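Local coordinates for protein probable glutamine synthetase (Pseudomonas aeruginosa, PDB 4HPP) that is of unknown function but has the two-domain fold of the glutamine synthetase family and holds glutamic acid and a magnesium ion in its catalytic domain, at residues G123-A128 with Q242-S247; V10-T15 with R24-A29; T281-A286 with D337-P342; D65-P70 with V97-T102. All coordinates share one frame; numbering follows the deposited sequence.

Contact 1. Residues G123-A128 with Q242-S247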
loop_
_atom_site.group_PDB
_atom_site.type_symbol
_atom_site.label_atom_id
_atom_site.label_comp_id
_atom_site.label_asym_id
_atom_site.label_seq_id
_atom_site.Cartn_x
_atom_site.Cartn_y
_atom_site.Cartn_z
ATOM N N GLY A 123 -9.627 24.052 -59.557
ATOM C CA GLY A 123 -9.536 22.597 -59.839
ATOM C C GLY A 123 -8.595 21.679 -59.044
ATOM O O GLY A 123 -8.432 20.515 -59.416
ATOM N N LEU A 124 -8.010 22.185 -57.951
ATOM C CA LEU A 124 -7.100 21.416 -57.074
ATOM C C LEU A 124 -7.713 20.993 -55.698
ATOM O O LEU A 124 -8.251 21.823 -54.959
ATOM C CB LEU A 124 -5.822 22.223 -56.855
ATOM C CG LEU A 124 -5.294 22.973 -58.070
ATOM C CD1 LEU A 124 -4.000 23.689 -57.740
ATOM C CD2 LEU A 124 -5.054 21.968 -59.178
ATOM N N GLN A 125 -7.655 19.702 -55.393
ATOM C CA GLN A 125 -7.941 19.161 -54.073
ATOM C C GLN A 125 -6.635 19.198 -53.293
ATOM O O GLN A 125 -5.579 18.924 -53.852
ATOM C CB GLN A 125 -8.359 17.702 -54.162
ATOM C CG GLN A 125 -9.280 17.368 -55.323
ATOM C CD GLN A 125 -10.766 17.476 -55.008
ATOM O OE1 GLN A 125 -11.316 18.581 -54.926
ATOM N NE2 GLN A 125 -11.434 16.319 -54.860
ATOM N N VAL A 126 -6.694 19.505 -51.999
ATOM C CA VAL A 126 -5.482 19.443 -51.175
ATOM C C VAL A 126 -5.435 18.263 -50.239
ATOM O O VAL A 126 -6.332 18.065 -49.414
ATOM C CB VAL A 126 -5.216 20.755 -50.442
ATOM C CG1 VAL A 126 -3.937 20.628 -49.620
ATOM C CG2 VAL A 126 -5.075 21.868 -51.488
ATOM N N ILE A 127 -4.381 17.473 -50.374
ATOM C CA ILE A 127 -4.272 16.223 -49.664
ATOM C C ILE A 127 -3.031 16.359 -48.847
ATOM O O ILE A 127 -1.945 16.580 -49.418
ATOM C CB ILE A 127 -4.036 15.061 -50.637
ATOM C CG1 ILE A 127 -5.202 14.916 -51.620
ATOM C CG2 ILE A 127 -3.808 13.780 -49.854
ATOM C CD1 ILE A 127 -6.297 13.947 -51.198
ATOM N N ALA A 128 -3.184 16.191 -47.533
ATOM C CA ALA A 128 -2.082 16.384 -46.605
ATOM C C ALA A 128 -2.126 15.453 -45.404
ATOM O O ALA A 128 -3.191 14.951 -44.990
ATOM C CB ALA A 128 -1.988 17.843 -46.139
ATOM N N GLN A 242 -4.182 17.220 -56.168
ATOM C CA GLN A 242 -4.908 16.326 -57.108
ATOM C C GLN A 242 -6.032 17.006 -57.870
ATOM O O GLN A 242 -6.803 17.782 -57.308
ATOM C CB GLN A 242 -5.533 15.130 -56.401
ATOM C CG GLN A 242 -4.576 14.085 -55.875
ATOM C CD GLN A 242 -5.262 13.164 -54.881
ATOM O OE1 GLN A 242 -6.489 13.231 -54.694
ATOM N NE2 GLN A 242 -4.486 12.286 -54.248
ATOM N N HIS A 243 -6.148 16.675 -59.153
ATOM C CA HIS A 243 -7.317 17.063 -59.927
ATOM C C HIS A 243 -8.542 16.589 -59.177
ATOM O O HIS A 243 -8.493 15.541 -58.523
ATOM C CB HIS A 243 -7.243 16.496 -61.344
ATOM C CG HIS A 243 -8.536 16.606 -62.103
ATOM N ND1 HIS A 243 -9.148 15.538 -62.646
ATOM C CD2 HIS A 243 -9.351 17.710 -62.371
ATOM C CE1 HIS A 243 -10.294 15.934 -63.239
ATOM N NE2 HIS A 243 -10.414 17.265 -63.067
ATOM N N ALA A 244 -9.621 17.378 -59.220
ATOM C CA ALA A 244 -10.884 17.063 -58.520
ATOM C C ALA A 244 -11.434 15.651 -58.876
ATOM O O ALA A 244 -12.584 15.511 -59.297
ATOM C CB ALA A 244 -11.922 18.167 -58.779
ATOM N N ASP A 245 -10.617 14.614 -58.643
ATOM C CA ASP A 245 -10.651 13.388 -59.455
ATOM C C ASP A 245 -9.758 12.249 -58.929
ATOM O O ASP A 245 -10.049 11.062 -59.179
ATOM C CB ASP A 245 -10.147 13.755 -60.860
ATOM C CG ASP A 245 -10.541 12.750 -61.926
ATOM O OD1 ASP A 245 -11.543 12.036 -61.729
ATOM O OD2 ASP A 245 -9.854 12.703 -62.973
ATOM N N GLY A 246 -8.657 12.622 -58.257
ATOM C CA GLY A 246 -7.644 11.674 -57.741
ATOM C C GLY A 246 -6.374 11.613 -58.584
ATOM O O GLY A 246 -5.368 11.004 -58.182
ATOM N N SER A 247 -6.445 12.245 -59.757
ATOM C CA SER A 247 -5.337 12.386 -60.681
ATOM C C SER A 247 -4.229 13.280 -60.071
ATOM O O SER A 247 -4.433 14.471 -59.848
ATOM C CB SER A 247 -5.876 12.963 -61.998
ATOM O OG SER A 247 -4.900 13.001 -63.023
#

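Contact 2. Residues V10-T15 with R24-A29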
loop_
_atom_site.group_PDB
_atom_site.type_symbol
_atom_site.label_atom_id
_atom_site.label_comp_id
_atom_site.label_asym_id
_atom_site.label_seq_id
_atom_site.Cartn_x
_atom_site.Cartn_y
_atom_site.Cartn_z
ATOM N N VAL A 10 -19.673 17.168 -23.962
ATOM C CA VAL A 10 -19.158 17.359 -25.281
ATOM C C VAL A 10 -18.469 18.715 -25.315
ATOM O O VAL A 10 -19.051 19.700 -24.873
ATOM C CB VAL A 10 -20.299 17.292 -26.335
ATOM C CG1 VAL A 10 -19.726 17.638 -27.688
ATOM C CG2 VAL A 10 -20.866 15.884 -26.371
ATOM N N SER A 11 -17.241 18.773 -25.812
ATOM C CA SER A 11 -16.610 20.060 -26.011
ATOM C C SER A 11 -16.723 20.621 -27.427
ATOM O O SER A 11 -16.671 19.891 -28.386
ATOM C CB SER A 11 -15.139 19.998 -25.604
ATOM O OG SER A 11 -14.962 20.208 -24.209
ATOM N N PHE A 12 -16.909 21.935 -27.543
ATOM C CA PHE A 12 -16.645 22.684 -28.770
ATOM C C PHE A 12 -15.239 23.336 -28.601
ATOM O O PHE A 12 -14.983 24.068 -27.626
ATOM C CB PHE A 12 -17.686 23.805 -29.013
ATOM C CG PHE A 12 -19.111 23.344 -29.098
ATOM C CD1 PHE A 12 -19.443 22.013 -29.448
ATOM C CD2 PHE A 12 -20.160 24.244 -28.860
ATOM C CE1 PHE A 12 -20.768 21.604 -29.536
ATOM C CE2 PHE A 12 -21.519 23.823 -28.953
ATOM C CZ PHE A 12 -21.805 22.502 -29.271
ATOM N N VAL A 13 -14.352 23.064 -29.559
ATOM C CA VAL A 13 -13.002 23.585 -29.553
ATOM C C VAL A 13 -12.628 24.482 -30.721
ATOM O O VAL A 13 -13.213 24.412 -31.812
ATOM C CB VAL A 13 -11.981 22.454 -29.459
ATOM C CG1 VAL A 13 -12.261 21.617 -28.235
ATOM C CG2 VAL A 13 -11.999 21.576 -30.697
ATOM N N THR A 14 -11.625 25.323 -30.484
ATOM C CA THR A 14 -10.941 26.031 -31.561
ATOM C C THR A 14 -9.493 25.937 -31.219
ATOM O O THR A 14 -9.141 25.806 -30.034
ATOM C CB THR A 14 -11.350 27.495 -31.626
ATOM O OG1 THR A 14 -10.733 28.124 -32.766
ATOM C CG2 THR A 14 -11.063 28.182 -30.306
ATOM N N THR A 15 -8.642 25.946 -32.238
ATOM C CA THR A 15 -7.207 25.909 -32.011
ATOM C C THR A 15 -6.711 27.300 -32.372
ATOM O O THR A 15 -6.888 27.733 -33.505
ATOM C CB THR A 15 -6.562 24.804 -32.843
ATOM O OG1 THR A 15 -7.111 23.565 -32.406
ATOM C CG2 THR A 15 -5.022 24.785 -32.720
ATOM N N ARG A 24 -15.333 24.763 -24.597
ATOM C CA ARG A 24 -16.314 24.779 -23.535
ATOM C C ARG A 24 -17.140 23.560 -23.718
ATOM O O ARG A 24 -17.288 23.103 -24.844
ATOM C CB ARG A 24 -17.263 25.947 -23.738
ATOM C CG ARG A 24 -16.679 27.252 -23.287
ATOM C CD ARG A 24 -17.660 28.382 -23.453
ATOM N NE ARG A 24 -16.936 29.635 -23.446
ATOM C CZ ARG A 24 -17.532 30.815 -23.469
ATOM N NH1 ARG A 24 -18.854 30.842 -23.514
ATOM N NH2 ARG A 24 -16.810 31.951 -23.472
ATOM N N SER A 25 -17.745 23.039 -22.657
ATOM C CA SER A 25 -18.462 21.791 -22.854
ATOM C C SER A 25 -19.866 21.828 -22.294
ATOM O O SER A 25 -20.214 22.708 -21.473
ATOM C CB SER A 25 -17.653 20.627 -22.280
ATOM O OG SER A 25 -17.794 20.597 -20.872
ATOM N N LEU A 26 -20.672 20.889 -22.766
ATOM C CA LEU A 26 -22.107 20.803 -22.404
ATOM C C LEU A 26 -22.533 19.356 -22.219
ATOM O O LEU A 26 -21.852 18.449 -22.686
ATOM C CB LEU A 26 -22.960 21.416 -23.471
ATOM C CG LEU A 26 -22.542 21.038 -24.888
ATOM C CD1 LEU A 26 -23.728 20.548 -25.743
ATOM C CD2 LEU A 26 -21.938 22.283 -25.506
ATOM N N PRO A 27 -23.641 19.125 -21.513
ATOM C CA PRO A 27 -24.062 17.711 -21.390
ATOM C C PRO A 27 -24.478 17.156 -22.749
ATOM O O PRO A 27 -25.080 17.903 -23.558
ATOM C CB PRO A 27 -25.264 17.775 -20.419
ATOM C CG PRO A 27 -25.079 19.072 -19.690
ATOM C CD PRO A 27 -24.488 20.017 -20.702
ATOM N N LEU A 28 -24.101 15.900 -23.009
ATOM C CA LEU A 28 -24.488 15.210 -24.261
ATOM C C LEU A 28 -25.970 15.448 -24.644
ATOM O O LEU A 28 -26.263 15.820 -25.771
ATOM C CB LEU A 28 -24.179 13.705 -24.196
ATOM C CG LEU A 28 -24.527 12.816 -25.411
ATOM C CD1 LEU A 28 -23.476 12.902 -26.551
ATOM C CD2 LEU A 28 -24.808 11.377 -24.936
ATOM N N ALA A 29 -26.885 15.328 -23.691
ATOM C CA ALA A 29 -28.313 15.474 -24.013
ATOM C C ALA A 29 -28.616 16.749 -24.734
ATOM O O ALA A 29 -29.679 16.848 -25.345
ATOM C CB ALA A 29 -29.189 15.387 -22.771
#

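Contact 3. Residues T281-A286 with D337-P342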
loop_
_atom_site.group_PDB
_atom_site.type_symbol
_atom_site.label_atom_id
_atom_site.label_comp_id
_atom_site.label_asym_id
_atom_site.label_seq_id
_atom_site.Cartn_x
_atom_site.Cartn_y
_atom_site.Cartn_z
ATOM N N THR A 281 5.001 28.758 -39.421
ATOM C CA THR A 281 5.189 27.294 -39.282
ATOM C C THR A 281 6.261 26.918 -38.246
ATOM O O THR A 281 6.401 25.738 -37.891
ATOM C CB THR A 281 5.566 26.643 -40.605
ATOM O OG1 THR A 281 6.908 27.022 -40.910
ATOM C CG2 THR A 281 4.631 27.074 -41.754
ATOM N N ALA A 282 7.051 27.901 -37.801
ATOM C CA ALA A 282 7.923 27.747 -36.614
ATOM C C ALA A 282 7.726 28.981 -35.727
ATOM O O ALA A 282 8.641 29.780 -35.580
ATOM C CB ALA A 282 9.388 27.581 -37.021
ATOM N N PRO A 283 6.525 29.124 -35.127
ATOM C CA PRO A 283 6.003 30.401 -34.713
ATOM C C PRO A 283 6.276 30.727 -33.286
ATOM O O PRO A 283 5.695 31.677 -32.783
ATOM C CB PRO A 283 4.493 30.203 -34.838
ATOM C CG PRO A 283 4.282 28.721 -34.800
ATOM C CD PRO A 283 5.619 28.058 -34.695
ATOM N N THR A 284 7.090 29.954 -32.595
ATOM C CA THR A 284 7.342 30.375 -31.211
ATOM C C THR A 284 8.811 30.649 -30.994
ATOM O O THR A 284 9.673 30.193 -31.774
ATOM C CB THR A 284 6.878 29.363 -30.146
ATOM O OG1 THR A 284 7.537 28.119 -30.362
ATOM C CG2 THR A 284 5.371 29.160 -30.196
ATOM N N ALA A 285 9.088 31.375 -29.918
ATOM C CA ALA A 285 10.471 31.707 -29.553
ATOM C C ALA A 285 11.341 30.426 -29.454
ATOM O O ALA A 285 12.471 30.404 -29.968
ATOM C CB ALA A 285 10.504 32.526 -28.251
ATOM N N ALA A 286 10.790 29.361 -28.841
ATOM C CA ALA A 286 11.476 28.064 -28.725
ATOM C C ALA A 286 11.697 27.375 -30.060
ATOM O O ALA A 286 12.483 26.413 -30.128
ATOM C CB ALA A 286 10.751 27.124 -27.770
ATOM N N ASP A 337 6.829 22.752 -36.553
ATOM C CA ASP A 337 6.849 22.128 -35.233
ATOM C C ASP A 337 5.448 22.160 -34.606
ATOM O O ASP A 337 4.486 22.706 -35.229
ATOM C CB ASP A 337 7.943 22.714 -34.333
ATOM C CG ASP A 337 7.781 24.197 -34.052
ATOM O OD1 ASP A 337 8.735 24.966 -34.343
ATOM O OD2 ASP A 337 6.745 24.613 -33.498
ATOM N N ALA A 338 5.279 21.535 -33.434
ATOM C CA ALA A 338 3.910 21.420 -32.866
ATOM C C ALA A 338 3.402 22.650 -32.095
ATOM O O ALA A 338 2.269 22.636 -31.580
ATOM C CB ALA A 338 3.795 20.185 -32.025
ATOM N N THR A 339 4.225 23.705 -31.987
ATOM C CA THR A 339 3.775 24.952 -31.376
ATOM C C THR A 339 2.891 25.708 -32.366
ATOM O O THR A 339 2.262 26.710 -32.017
ATOM C CB THR A 339 4.939 25.884 -30.936
ATOM O OG1 THR A 339 5.678 26.280 -32.085
ATOM C CG2 THR A 339 5.853 25.187 -29.993
ATOM N N THR A 340 2.815 25.222 -33.597
ATOM C CA THR A 340 1.873 25.832 -34.574
ATOM C C THR A 340 0.402 25.583 -34.335
ATOM O O THR A 340 0.034 24.763 -33.525
ATOM C CB THR A 340 2.090 25.299 -35.991
ATOM O OG1 THR A 340 1.930 23.871 -35.977
ATOM C CG2 THR A 340 3.462 25.714 -36.448
ATOM N N CYS A 341 -0.427 26.337 -35.051
ATOM C CA CYS A 341 -1.838 26.036 -35.219
ATOM C C CYS A 341 -2.054 25.257 -36.556
ATOM O O CYS A 341 -2.063 25.835 -37.623
ATOM C CB CYS A 341 -2.675 27.323 -35.106
ATOM S SG CYS A 341 -4.317 27.164 -35.862
ATOM N N PRO A 342 -2.207 23.928 -36.508
ATOM C CA PRO A 342 -2.292 23.143 -37.791
ATOM C C PRO A 342 -2.966 23.851 -38.997
ATOM O O PRO A 342 -2.417 23.854 -40.106
ATOM C CB PRO A 342 -3.080 21.902 -37.376
ATOM C CG PRO A 342 -2.754 21.719 -35.927
ATOM C CD PRO A 342 -2.264 23.036 -35.327
#

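Contact 4. Residues D65-P70 with V97-T102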
loop_
_atom_site.group_PDB
_atom_site.type_symbol
_atom_site.label_atom_id
_atom_site.label_comp_id
_atom_site.label_asym_id
_atom_site.label_seq_id
_atom_site.Cartn_x
_atom_site.Cartn_y
_atom_site.Cartn_z
ATOM N N ASP A 65 -18.446 40.151 -28.309
ATOM C CA ASP A 65 -18.094 38.718 -28.339
ATOM C C ASP A 65 -18.703 37.798 -29.467
ATOM O O ASP A 65 -19.653 38.177 -30.147
ATOM C CB ASP A 65 -18.165 38.097 -26.923
ATOM C CG ASP A 65 -19.532 38.228 -26.266
ATOM O OD1 ASP A 65 -20.327 39.128 -26.636
ATOM O OD2 ASP A 65 -19.792 37.416 -25.345
ATOM N N LEU A 66 -18.117 36.610 -29.649
ATOM C CA LEU A 66 -18.325 35.761 -30.833
ATOM C C LEU A 66 -19.068 34.447 -30.535
ATOM O O LEU A 66 -19.282 34.094 -29.383
ATOM C CB LEU A 66 -16.956 35.380 -31.419
ATOM C CG LEU A 66 -15.964 36.438 -31.891
ATOM C CD1 LEU A 66 -14.559 35.888 -31.919
ATOM C CD2 LEU A 66 -16.339 36.941 -33.262
ATOM N N ARG A 67 -19.410 33.703 -31.594
ATOM C CA ARG A 67 -19.899 32.343 -31.458
ATOM C C ARG A 67 -18.856 31.384 -31.979
ATOM O O ARG A 67 -18.265 31.663 -32.986
ATOM C CB ARG A 67 -21.155 32.106 -32.271
ATOM C CG ARG A 67 -22.336 32.961 -31.911
ATOM C CD ARG A 67 -22.637 32.957 -30.424
ATOM N NE ARG A 67 -22.973 31.639 -29.903
ATOM C CZ ARG A 67 -23.364 31.437 -28.650
ATOM N NH1 ARG A 67 -23.469 32.476 -27.833
ATOM N NH2 ARG A 67 -23.631 30.212 -28.211
ATOM N N LEU A 68 -18.668 30.262 -31.274
ATOM C CA LEU A 68 -17.836 29.158 -31.687
ATOM C C LEU A 68 -18.802 28.090 -32.180
ATOM O O LEU A 68 -19.506 27.446 -31.377
ATOM C CB LEU A 68 -17.029 28.595 -30.504
ATOM C CG LEU A 68 -16.133 27.390 -30.847
ATOM C CD1 LEU A 68 -15.329 27.693 -32.117
ATOM C CD2 LEU A 68 -15.186 26.932 -29.730
ATOM N N LEU A 69 -18.808 27.903 -33.490
ATOM C CA LEU A 69 -19.849 27.128 -34.169
ATOM C C LEU A 69 -19.298 25.765 -34.597
ATOM O O LEU A 69 -18.588 25.688 -35.593
ATOM C CB LEU A 69 -20.300 27.892 -35.416
ATOM C CG LEU A 69 -21.798 27.878 -35.720
ATOM C CD1 LEU A 69 -22.541 28.620 -34.631
ATOM C CD2 LEU A 69 -22.040 28.527 -37.075
ATOM N N PRO A 70 -19.592 24.700 -33.830
ATOM C CA PRO A 70 -19.079 23.343 -34.121
ATOM C C PRO A 70 -19.451 22.879 -35.538
ATOM O O PRO A 70 -20.593 23.047 -35.977
ATOM C CB PRO A 70 -19.779 22.457 -33.081
ATOM C CG PRO A 70 -20.947 23.274 -32.626
ATOM C CD PRO A 70 -20.510 24.710 -32.686
ATOM N N VAL A 97 -17.411 32.982 -35.449
ATOM C CA VAL A 97 -18.262 33.855 -36.276
ATOM C C VAL A 97 -18.847 34.927 -35.381
ATOM O O VAL A 97 -18.934 34.701 -34.187
ATOM C CB VAL A 97 -19.387 33.051 -36.973
ATOM C CG1 VAL A 97 -18.775 31.942 -37.795
ATOM C CG2 VAL A 97 -20.363 32.435 -35.964
ATOM N N GLU A 98 -19.222 36.084 -35.943
ATOM C CA GLU A 98 -19.899 37.171 -35.179
ATOM C C GLU A 98 -21.340 36.734 -34.898
ATOM O O GLU A 98 -21.747 35.714 -35.450
ATOM C CB GLU A 98 -19.800 38.491 -35.944
ATOM C CG GLU A 98 -18.467 39.241 -35.714
ATOM C CD GLU A 98 -17.656 39.500 -36.999
ATOM O OE1 GLU A 98 -18.240 39.503 -38.111
ATOM O OE2 GLU A 98 -16.416 39.704 -36.919
ATOM N N THR A 99 -22.114 37.426 -34.045
ATOM C CA THR A 99 -23.411 36.814 -33.540
ATOM C C THR A 99 -24.524 36.506 -34.574
ATOM O O THR A 99 -25.407 35.671 -34.314
ATOM C CB THR A 99 -24.046 37.541 -32.305
ATOM O OG1 THR A 99 -23.985 38.963 -32.465
ATOM C CG2 THR A 99 -23.357 37.162 -31.009
ATOM N N ASP A 100 -24.456 37.182 -35.725
ATOM C CA ASP A 100 -25.417 37.062 -36.852
ATOM C C ASP A 100 -25.158 35.898 -37.824
ATOM O O ASP A 100 -26.018 35.598 -38.662
ATOM C CB ASP A 100 -25.437 38.376 -37.679
ATOM C CG ASP A 100 -24.024 38.938 -37.946
ATOM O OD1 ASP A 100 -23.869 40.155 -38.069
ATOM O OD2 ASP A 100 -23.042 38.184 -38.020
ATOM N N GLY A 101 -23.974 35.276 -37.731
ATOM C CA GLY A 101 -23.511 34.235 -38.682
ATOM C C GLY A 101 -22.227 34.578 -39.448
ATOM O O GLY A 101 -21.727 33.777 -40.249
ATOM N N THR A 102 -21.668 35.752 -39.163
ATOM C CA THR A 102 -20.656 36.370 -40.021
ATOM C C THR A 102 -19.231 35.881 -39.738
ATOM O O THR A 102 -18.676 36.190 -38.663
ATOM C CB THR A 102 -20.727 37.915 -39.922
ATOM O OG1 THR A 102 -22.060 38.339 -40.224
ATOM C CG2 THR A 102 -19.710 38.610 -40.869
#

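Contact 1. Residues G123-A128 with Q242-S247
Gln125 and Gln242 form an antiparallel, hydrogen-bonded pair whose side chains leave the sheet on the same face, although their amides pack on different neighbours. The pair is joined in both directions: Gln125 N gives a nearly straight bond to Gln242 O (2.8 Å, 173° at the hydrogen), and Gln242 N returns one to Gln125 O at 3.2 Å. Gln125 has CG beside its backbone N, and a bend at chi2 (-91°) then turns CD toward Ala244, in the turn after His243. Its amide lies against Ala244, with CD 3.5 Å from Ala244 CA, while CG rests 3.2 Å from Gln242 O. The contact lies at the outer ends of two adjacent strands, 124-137 and 235-243, in the curved sheet of the glutamine synthetase catalytic domain; away from the contact, strand 124-137 carries the magnesium ligand Glu133 and strand 235-243 carries His236 of the glutamic acid pocket. Gln242 takes the other course: its chain runs extended beyond CG (chi2 164°) and its amide crosses the Ile127 side chain obliquely. Gln242 CD lies 3.7 Å from Ile127 CG1, and Gln242 OE1 is 3.6 Å from Ile127 CD1, a van der Waals contact between an apolar branch and an amide. Gly123 closes the helix before the strand as the C-prime residue of a Schellman motif, with Leu124 N bonded to Tyr119 O. Its own carbonyl turns across the contact, where Ala244 N donates a weak bond to Gly123 O at 3.4 Å.

Contact 2. Residues V10-T15 with R24-A29
Leu26 sets CD2 over one face of the Phe12 ring, 4.0 Å from the ring centroid and displaced toward the rim, in a CH-pi contact. CG of Leu26 stands between its backbone N and carbonyl carbon (chi1 43°), which puts it 3.7 Å from Val10 O, and the Leu26 and Phe12 side chains cross at about a right angle. This is the close-packed face, which Leu31 and Gln34 of helix 31-35 also help to cover. The segments are the paired strands of the beta hairpin 9-15/21-27 in the N-terminal domain. Val10 and Leu26 bond each other in both directions, with Val10 N to Leu26 O at 2.8 Å, and Phe12 N reaches Arg24 O at 3.0 Å. Between these pairs Ser11 and Ser25 come together, their CA atoms 4.0 Å apart, and both side chains emerge on the opposite face. Here Ser11 OG lies 3.3 Å from Ser25 CB, whereas Ser25 OG looks outward to Gln153 NE2 and Phe177 O of the second subunit. Packing thins past Leu26, where exposed Leu28 touches Val10 through CD1 to CG2 at 4.0 Å. At the other end of the segment the Arg24 side chain turns from the partner strand and packs on Cys39 and Trp41.

Contact 3. Residues T281-A286 with D337-P342
Asp337 N donates a weak backbone bond to Thr281 O (3.3 Å, 138° at the hydrogen) where the chain leaves a helix, and Asp337 itself opens a type I beta turn that runs to Thr340. Within this turn Asp337 OD2 accepts from Thr339 N at 3.1 Å through its anti lone pair, forming an Asx turn. Thr340 divides its two branches: OG1 bonds Asp337 O at 2.9 Å, while CG2, anti to its own carbonyl carbon, packs 3.5 Å from Pro283 CG and close to Thr281 O. The proline ring meets the Thr340 side chain at about a right angle. Thr284 and Thr339 approach tip to tip, their OG1 atoms 3.1 Å apart and Thr284 CG2 3.4 Å from Thr339 CB. Ser287 OG bonds both Thr284 OG1 and Asp337 OD1, linking the two segments through a third residue. All seven touching residues are buried. The contact packs the exit of helix 261-281 against the link from strand 330-336 to helix 342-358, whose N-cap is Cys341; helices 410-427 and 432-439 pack on Thr284.

Contact 4. Residues D65-P70 with V97-T102
Val97 holds CG1 beside its backbone N (chi1 -57°), which leaves CG2 between N and carbonyl carbon, facing Arg67, whose CB it meets at 3.8 Å; Leu66 holds CG anti to its carbonyl carbon (chi1 -59°), beside the backbone N, and its CB lies 3.5 Å from Val97 O. These residues lie where strand 66-78 pairs with the end of strand 89-97, an antiparallel beta hairpin within the sheet of the N-terminal domain. Arg67 and Val97 make the hydrogen-bonded pair: Arg67 N to Val97 O is 2.8 Å and almost straight (172°), and Val97 N returns to Arg67 O at 2.9 Å. Leu69 adds a looser apolar touch to Val97 from the same face as Arg67. Beyond CB the Arg67 chain bends at both chi2 and chi3; NE bonds Ser37 O, while the side chain also packs on Val318 of the second subunit. Asp65 reaches out of the chain: its OD2 forms a salt bridge with Arg308 of the second subunit, a residue of the glutamic acid pocket. This agrees with the family's architecture, in which N-terminal domains border the active site of a neighbouring subunit. After Val97 the backbone folds through a type I turn from Glu98 to Gly101. The turn brings Thr99 beside the residue that precedes strand 66-78, with Thr99 CG2 3.9 Å from Asp65 O.

In the fold
From the N terminus, contact 2 closes the first and shortest loop, the hairpin of strands 9-15 and 21-27. Contact 4 then closes the longer excursion from 65 to 102 in the same five-stranded sheet, and the two meet where Phe12 packs on Pro70 and Leu68 on the 12-14 backbone; both also touch the second subunit. In the catalytic domain, contact 1 spans 123 to 247 and contact 3 spans 281 to 342. All four loops follow one another in series, none nested or crossed. Thr15 packs against Cys341 and Pro342, tying the N-terminal sheet to contact 3, whereas contact 1 stands apart, its nearest atoms about 9 Å from those of contact 3.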